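Local coordinates for protein probable aromatic acid decarboxylase (PDB 2EJB) that probably makes the prenylated FMN cofactor of UbiD decarboxylases by joining a dimethylallyl group from dimethylallyl monophosphate to the flavin, at residues A[2-7]-A[81-86]. Sequence-based numbering, arbitrary orientation.
Sequences QKIALC and HYRGVY
With CG anti to the carbonyl carbon (chi1 -72° in Tyr82, -74° in Tyr86), each tyrosine ring stands beside its own backbone N in the parallel sheet of this Rossmann-like flavoprotein fold, where strands 3-8 and 82-90 run side by side at its centre. The corner at Arg83 parts them: Tyr82 reaches across strand 3-8 on the side of Ala5 CB, Tyr86 joins the face of Ile4 and Leu6. Lys3 CB sits over one face of the Tyr82 ring in a CH-pi contact, 3.8 Å from the centroid, and the backbone of Ile4 and Ala5 meets its edge. Tyr82 OH is hydrogen-bonded to Asp32 OD2 of strand 30-35, beyond strand 3-8; an alanine here, without ring or hydroxyl, would probably weaken this tie and leave Lys3 CB without its aromatic partner. Arg83 N donates to Lys3 O; then the pairing becomes regular, Ala5 N donating to Gly84 O at 3.2 Å and Tyr86 N to Ala5 O at 2.7 Å. Ala5 CB packs on Val85 CG2; on the other face Leu6 CD1 lies 3.6 Å from Tyr86 CB, Ile4 CG2 touches the ring edge at CD1, and helix 14-26 covers the group. Toward the predicted FMN site, Cys7 N donates to Tyr86 O at 2.7 Å, approaching from above the carbonyl plane.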
# COMPACT_ATOMS: atom_id res chain seq x y z
N GLN A 2 22.44 -19.65 3.65
CA GLN A 2 22.81 -18.26 3.83
C GLN A 2 22.13 -17.60 5.03
O GLN A 2 21.22 -18.17 5.64
CB GLN A 2 22.54 -17.45 2.56
CG GLN A 2 21.82 -18.20 1.44
CD GLN A 2 21.89 -17.49 0.10
OE1 GLN A 2 21.69 -16.28 0.01
NE2 GLN A 2 22.20 -18.24 -0.95
N LYS A 3 22.59 -16.40 5.36
CA LYS A 3 22.05 -15.65 6.48
C LYS A 3 21.07 -14.59 6.01
O LYS A 3 21.24 -13.98 4.95
CB LYS A 3 23.19 -14.99 7.26
CG LYS A 3 24.15 -15.96 7.91
CD LYS A 3 25.29 -15.22 8.58
CE LYS A 3 26.04 -16.12 9.55
NZ LYS A 3 26.67 -17.29 8.88
N ILE A 4 20.05 -14.36 6.82
CA ILE A 4 19.04 -13.36 6.52
C ILE A 4 18.80 -12.56 7.79
O ILE A 4 18.82 -13.11 8.89
CB ILE A 4 17.69 -14.00 6.09
CG1 ILE A 4 17.83 -14.63 4.70
CG2 ILE A 4 16.59 -12.95 6.08
CD1 ILE A 4 18.06 -13.62 3.58
N ALA A 5 18.61 -11.26 7.64
CA ALA A 5 18.36 -10.39 8.77
C ALA A 5 16.90 -9.95 8.69
O ALA A 5 16.45 -9.50 7.63
CB ALA A 5 19.29 -9.18 8.73
N LEU A 6 16.18 -10.08 9.79
CA LEU A 6 14.77 -9.70 9.83
C LEU A 6 14.48 -8.84 11.04
O LEU A 6 14.73 -9.24 12.19
CB LEU A 6 13.88 -10.95 9.86
CG LEU A 6 12.36 -10.76 10.03
CD1 LEU A 6 11.80 -9.86 8.92
CD2 LEU A 6 11.68 -12.11 9.99
N CYS A 7 13.95 -7.65 10.78
CA CYS A 7 13.60 -6.71 11.83
C CYS A 7 12.09 -6.50 11.79
O CYS A 7 11.53 -6.26 10.72
CB CYS A 7 14.30 -5.37 11.61
SG CYS A 7 16.11 -5.47 11.51
N HIS A 81 27.91 -10.29 4.53
CA HIS A 81 27.77 -11.71 4.20
C HIS A 81 26.33 -12.21 4.19
O HIS A 81 26.07 -13.39 3.94
CB HIS A 81 28.61 -12.54 5.17
CG HIS A 81 30.07 -12.22 5.11
ND1 HIS A 81 30.85 -12.48 4.00
CD2 HIS A 81 30.90 -11.63 6.02
CE1 HIS A 81 32.09 -12.07 4.22
NE2 HIS A 81 32.14 -11.55 5.44
N TYR A 82 25.38 -11.31 4.44
CA TYR A 82 23.97 -11.67 4.45
C TYR A 82 23.36 -11.53 3.06
O TYR A 82 23.81 -10.72 2.25
CB TYR A 82 23.20 -10.79 5.42
CG TYR A 82 23.47 -11.09 6.88
CD1 TYR A 82 22.46 -11.58 7.71
CD2 TYR A 82 24.74 -10.89 7.43
CE1 TYR A 82 22.71 -11.87 9.04
CE2 TYR A 82 24.99 -11.18 8.77
CZ TYR A 82 23.97 -11.67 9.57
OH TYR A 82 24.20 -11.97 10.89
N ARG A 83 22.32 -12.31 2.78
CA ARG A 83 21.66 -12.24 1.49
C ARG A 83 20.77 -11.00 1.41
O ARG A 83 20.46 -10.52 0.33
CB ARG A 83 20.83 -13.50 1.26
CG ARG A 83 20.14 -13.53 -0.09
CD ARG A 83 19.44 -14.85 -0.32
NE ARG A 83 18.82 -14.90 -1.64
CZ ARG A 83 18.34 -16.00 -2.20
NH1 ARG A 83 18.42 -17.16 -1.56
NH2 ARG A 83 17.78 -15.95 -3.39
N GLY A 84 20.36 -10.50 2.57
CA GLY A 84 19.51 -9.32 2.58
C GLY A 84 18.96 -8.98 3.96
O GLY A 84 19.07 -9.77 4.90
N VAL A 85 18.38 -7.80 4.07
CA VAL A 85 17.80 -7.36 5.32
C VAL A 85 16.35 -6.97 5.14
O VAL A 85 16.03 -6.13 4.29
CB VAL A 85 18.55 -6.14 5.90
CG1 VAL A 85 17.80 -5.61 7.12
CG2 VAL A 85 19.96 -6.54 6.28
N TYR A 86 15.48 -7.59 5.92
CA TYR A 86 14.05 -7.30 5.88
C TYR A 86 13.65 -6.49 7.11
O TYR A 86 14.14 -6.73 8.21
CB TYR A 86 13.21 -8.58 5.89
CG TYR A 86 13.21 -9.36 4.60
CD1 TYR A 86 13.80 -10.62 4.52
CD2 TYR A 86 12.59 -8.85 3.46
CE1 TYR A 86 13.77 -11.36 3.34
CE2 TYR A 86 12.55 -9.58 2.27
CZ TYR A 86 13.15 -10.83 2.22
OH TYR A 86 13.12 -11.56 1.06